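Local coordinates for putative Ribokinase II (PDB 3IQ0), which binds ATP and magnesium and probably phosphorylates ribose or a related sugar, as a putative ribokinase of the pfkB carbohydrate kinase family, at residues V163-P168 against I193-E198. Numbering follows the deposited sequence.
With ATP (adenosine-5'-triphosphate), chain G.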
ATOM      1  N   VAL B 163      -3.708 -13.921  32.036  1.00 27.36           N
ATOM      2  CA  VAL B 163      -3.913 -12.505  32.333  1.00 27.40           C
ATOM      3  C   VAL B 163      -3.979 -11.677  31.053  1.00 27.12           C
ATOM      4  O   VAL B 163      -3.220 -11.905  30.108  1.00 29.34           O
ATOM      5  CB  VAL B 163      -2.769 -11.954  33.221  1.00 29.40           C
ATOM      6  CG1 VAL B 163      -2.952 -10.457  33.448  1.00 29.59           C
ATOM      7  CG2 VAL B 163      -2.746 -12.694  34.556  1.00 29.93           C
ATOM      8  N   ILE B 164      -4.890 -10.712  31.028  1.00 23.92           N
ATOM      9  CA  ILE B 164      -5.078  -9.850  29.868  1.00 22.43           C
ATOM     10  C   ILE B 164      -4.575  -8.425  30.150  1.00 21.89           C
ATOM     11  O   ILE B 164      -4.907  -7.829  31.175  1.00 20.03           O
ATOM     12  CB  ILE B 164      -6.589  -9.782  29.483  1.00 25.68           C
ATOM     13  CG1 ILE B 164      -7.141 -11.194  29.242  1.00 25.98           C
ATOM     14  CG2 ILE B 164      -6.787  -8.908  28.240  1.00 24.39           C
ATOM     15  CD1 ILE B 164      -6.547 -11.920  28.045  1.00 25.62           C
ATOM     16  N   SER B 165      -3.746  -7.891  29.254  1.00 20.53           N
ATOM     17  CA  SER B 165      -3.246  -6.525  29.389  1.00 19.41           C
ATOM     18  C   SER B 165      -3.822  -5.795  28.188  1.00 20.62           C
ATOM     19  O   SER B 165      -3.981  -6.379  27.113  1.00 18.01           O
ATOM     20  CB  SER B 165      -1.708  -6.479  29.375  1.00 22.26           C
ATOM     21  OG  SER B 165      -1.179  -7.139  28.240  1.00 19.74           O
ATOM     22  N   PHE B 166      -4.130  -4.519  28.359  1.00 20.57           N
ATOM     23  CA  PHE B 166      -4.751  -3.759  27.281  1.00 22.18           C
ATOM     24  C   PHE B 166      -4.216  -2.341  27.186  1.00 22.35           C
ATOM     25  O   PHE B 166      -4.192  -1.607  28.180  1.00 22.88           O
ATOM     26  CB  PHE B 166      -6.270  -3.759  27.517  1.00 23.10           C
ATOM     27  CG  PHE B 166      -7.059  -2.907  26.552  1.00 25.63           C
ATOM     28  CD1 PHE B 166      -6.741  -2.867  25.199  1.00 24.80           C
ATOM     29  CD2 PHE B 166      -8.179  -2.206  26.992  1.00 25.73           C
ATOM     30  CE1 PHE B 166      -7.530  -2.148  24.291  1.00 25.58           C
ATOM     31  CE2 PHE B 166      -8.978  -1.483  26.092  1.00 25.97           C
ATOM     32  CZ  PHE B 166      -8.648  -1.458  24.737  1.00 26.42           C
ATOM     33  N   ASP B 167      -3.780  -1.969  25.983  1.00 23.46           N
ATOM     34  CA  ASP B 167      -3.246  -0.643  25.708  1.00 22.81           C
ATOM     35  C   ASP B 167      -4.169   0.036  24.693  1.00 23.41           C
ATOM     36  O   ASP B 167      -4.163  -0.297  23.510  1.00 22.01           O
ATOM     37  CB  ASP B 167      -1.836  -0.747  25.129  1.00 25.69           C
ATOM     38  CG  ASP B 167      -1.269   0.600  24.740  1.00 28.34           C
ATOM     39  OD1 ASP B 167      -2.051   1.547  24.538  1.00 28.94           O
ATOM     40  OD2 ASP B 167      -0.034   0.706  24.620  1.00 32.83           O
ATOM     41  N   PRO B 168      -4.957   1.021  25.147  1.00 22.87           N
ATOM     42  CA  PRO B 168      -5.904   1.766  24.319  1.00 24.67           C
ATOM     43  C   PRO B 168      -5.305   2.805  23.375  1.00 25.25           C
ATOM     44  O   PRO B 168      -5.725   3.960  23.395  1.00 26.42           O
ATOM     45  CB  PRO B 168      -6.811   2.410  25.359  1.00 24.97           C
ATOM     46  CG  PRO B 168      -5.819   2.806  26.404  1.00 25.31           C
ATOM     47  CD  PRO B 168      -4.953   1.553  26.524  1.00 23.98           C
ATOM     48  N   ILE B 193      -4.799  -5.640  33.359  1.00 24.36           N
ATOM     49  CA  ILE B 193      -3.783  -4.590  33.346  1.00 22.93           C
ATOM     50  C   ILE B 193      -4.112  -3.591  32.243  1.00 22.91           C
ATOM     51  O   ILE B 193      -4.036  -3.915  31.061  1.00 21.49           O
ATOM     52  CB  ILE B 193      -2.372  -5.205  33.086  1.00 23.95           C
ATOM     53  CG1 ILE B 193      -2.061  -6.241  34.171  1.00 23.06           C
ATOM     54  CG2 ILE B 193      -1.299  -4.113  33.063  1.00 24.36           C
ATOM     55  CD1 ILE B 193      -0.757  -6.983  33.952  1.00 24.71           C
ATOM     56  N   TYR B 194      -4.484  -2.380  32.643  1.00 23.20           N
ATOM     57  CA  TYR B 194      -4.843  -1.322  31.703  1.00 23.75           C
ATOM     58  C   TYR B 194      -3.688  -0.329  31.589  1.00 23.68           C
ATOM     59  O   TYR B 194      -3.217   0.194  32.598  1.00 23.83           O
ATOM     60  CB  TYR B 194      -6.103  -0.610  32.207  1.00 23.75           C
ATOM     61  CG  TYR B 194      -6.799   0.237  31.169  1.00 23.72           C
ATOM     62  CD1 TYR B 194      -6.960  -0.225  29.860  1.00 23.54           C
ATOM     63  CD2 TYR B 194      -7.319   1.488  31.496  1.00 23.19           C
ATOM     64  CE1 TYR B 194      -7.620   0.537  28.901  1.00 26.26           C
ATOM     65  CE2 TYR B 194      -7.981   2.264  30.542  1.00 24.97           C
ATOM     66  CZ  TYR B 194      -8.124   1.780  29.248  1.00 24.43           C
ATOM     67  OH  TYR B 194      -8.745   2.541  28.291  1.00 25.63           O
HETATM   68  N   MSE B 195      -3.235  -0.059  30.366  1.00 23.84           N
HETATM   69  CA  MSE B 195      -2.109   0.853  30.172  1.00 24.98           C
HETATM   70  C   MSE B 195      -2.381   2.019  29.214  1.00 26.87           C
HETATM   71  O   MSE B 195      -1.762   2.140  28.156  1.00 24.75           O
HETATM   72  CB  MSE B 195      -0.890   0.051  29.699  1.00 27.92           C
HETATM   73  CG  MSE B 195      -0.537  -1.108  30.624  1.00 32.99           C
HETATM   74 SE   MSE B 195       0.993  -2.137  30.012  1.00 40.79          SE
HETATM   75  CE  MSE B 195       0.079  -3.349  28.879  1.00 36.13           C
ATOM     76  N   PRO B 196      -3.307   2.912  29.590  1.00 28.02           N
ATOM     77  CA  PRO B 196      -3.631   4.052  28.734  1.00 27.72           C
ATOM     78  C   PRO B 196      -2.596   5.155  28.847  1.00 28.43           C
ATOM     79  O   PRO B 196      -1.899   5.260  29.854  1.00 28.55           O
ATOM     80  CB  PRO B 196      -4.973   4.506  29.282  1.00 29.49           C
ATOM     81  CG  PRO B 196      -4.766   4.324  30.749  1.00 28.47           C
ATOM     82  CD  PRO B 196      -4.113   2.945  30.824  1.00 26.19           C
ATOM     83  N   SER B 197      -2.488   5.974  27.810  1.00 27.83           N
ATOM     84  CA  SER B 197      -1.574   7.097  27.872  1.00 29.45           C
ATOM     85  C   SER B 197      -2.392   8.205  28.529  1.00 30.02           C
ATOM     86  O   SER B 197      -3.616   8.120  28.600  1.00 29.34           O
ATOM     87  CB  SER B 197      -1.141   7.527  26.473  1.00 29.24           C
ATOM     88  OG  SER B 197      -2.249   7.928  25.697  1.00 31.42           O
ATOM     89  N   GLU B 198      -1.713   9.235  29.013  1.00 31.81           N
ATOM     90  CA  GLU B 198      -2.369  10.355  29.676  1.00 34.30           C
ATOM     91  C   GLU B 198      -3.585  10.853  28.898  1.00 34.09           C
ATOM     92  O   GLU B 198      -4.649  11.095  29.474  1.00 35.04           O
ATOM     93  CB  GLU B 198      -1.357  11.489  29.854  1.00 36.02           C
ATOM     94  CG  GLU B 198      -1.706  12.508  30.912  1.00 40.14           C
ATOM     95  CD  GLU B 198      -0.514  13.375  31.274  1.00 43.05           C
ATOM     96  OE1 GLU B 198       0.040  14.034  30.367  1.00 47.49           O
ATOM     97  OE2 GLU B 198      -0.127  13.397  32.463  1.00 44.42           O
TER
HETATM   98  PG  ATP G 900       1.513   5.436  21.704  1.00 50.14           P
HETATM   99  O1G ATP G 900       2.646   5.503  20.715  1.00 52.97           O
HETATM  100  O2G ATP G 900       0.196   5.825  21.083  1.00 52.60           O
HETATM  101  O3G ATP G 900       1.400   4.031  22.295  1.00 52.98           O
HETATM  102  PB  ATP G 900       1.744   6.529  24.441  1.00 39.35           P
HETATM  103  O1B ATP G 900       1.117   7.823  24.861  1.00 43.71           O
HETATM  104  O2B ATP G 900       1.135   5.226  24.828  1.00 41.35           O
HETATM  105  O3B ATP G 900       1.900   6.509  22.838  1.00 46.78           O
HETATM  106  PA  ATP G 900       4.084   7.915  25.321  1.00 40.29           P
HETATM  107  O1A ATP G 900       4.516   8.632  24.061  1.00 42.56           O
HETATM  108  O2A ATP G 900       3.319   8.629  26.370  1.00 39.57           O
HETATM  109  O3A ATP G 900       3.253   6.576  24.906  1.00 39.90           O
HETATM  110  O5' ATP G 900       5.188   6.818  26.236  1.00 39.15           O
HETATM  111  C5' ATP G 900       5.959   5.765  26.604  1.00 38.44           C
HETATM  112  C4' ATP G 900       6.546   6.100  27.952  1.00 38.69           C
HETATM  113  O4' ATP G 900       7.818   6.427  27.378  1.00 37.29           O
HETATM  114  C3' ATP G 900       6.235   7.449  28.691  1.00 38.21           C
HETATM  115  O3' ATP G 900       5.237   7.368  29.694  1.00 38.22           O
HETATM  116  C2' ATP G 900       7.567   7.845  29.158  1.00 37.62           C
HETATM  117  O2' ATP G 900       7.889   7.186  30.391  1.00 35.18           O
HETATM  118  C1' ATP G 900       8.486   7.484  28.032  1.00 37.14           C
HETATM  119  N9  ATP G 900       8.667   8.651  27.075  1.00 35.16           N
HETATM  120  C8  ATP G 900       7.971   8.964  25.913  1.00 35.76           C
HETATM  121  N7  ATP G 900       8.426  10.087  25.337  1.00 35.73           N
HETATM  122  C5  ATP G 900       9.431  10.530  26.091  1.00 34.91           C
HETATM  123  C6  ATP G 900      10.383  11.693  26.084  1.00 35.33           C
HETATM  124  N6  ATP G 900      10.311  12.580  25.092  1.00 35.20           N
HETATM  125  N1  ATP G 900      11.339  11.810  27.116  1.00 35.14           N
HETATM  126  C2  ATP G 900      11.450  10.904  28.174  1.00 34.36           C
HETATM  127  N3  ATP G 900      10.589   9.805  28.237  1.00 33.63           N
HETATM  128  C4  ATP G 900       9.593   9.589  27.256  1.00 34.55           C
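Val163 reaches Ile193 through methyl groups: its CG1, held anti to the backbone N (chi1 176°), comes within 4.1 Å of Ile193 CD1. One residue on, the backbones join, Ile164 O accepting the N-H of Ile193. Ser165 and Ile193 are paired in parallel and turn their side chains to the same face of the sheet; Ser165 CA also makes a CA-H...O contact of 3.2 Å with Ile193 O. The methyl end of Met195, a selenomethionine whose chain is bent at chi3 (-87°), lies 3.6 Å from Ser165 CB with its CE, while Ser165 OG is hydrogen-bonded to His135 ND1 on strand 131-137.

Phe166 grips the second strand twice, its N donating to Ile193 O at 2.8 Å and its O receiving Met195 N. Bonding to the residues on either side of its partner, Tyr194, is the mark of parallel pairing, and here it closes a beta-alpha-beta unit: strand 163-167, helix 178-189 and strand 193-194, the two strands adjacent in the central sheet of the ribokinase fold. On the face opposite Ser165 the rings of Phe166 and Tyr194 run side by side, pointing the same way, with planes inclined at 37°. Phe166 CD2 meets the Tyr194 ring at its edge, 3.4 Å from CE1, and Phe217 packs edge-to-face with the same tyrosine.

Asp167 OD2 forms a salt bridge with Lys228 NZ, which also bonds to Met195 O and to ATP; this shared lysine ties both strand ends to the nucleotide site. Pro168 then packs against both Tyr194 and Pro196: CB lies 3.5 Å from Tyr194 OH, and CG presses tightly on Pro196 CB at 3.4 Å. Immediately beyond that second proline, Ser197 belongs to the ATP pocket.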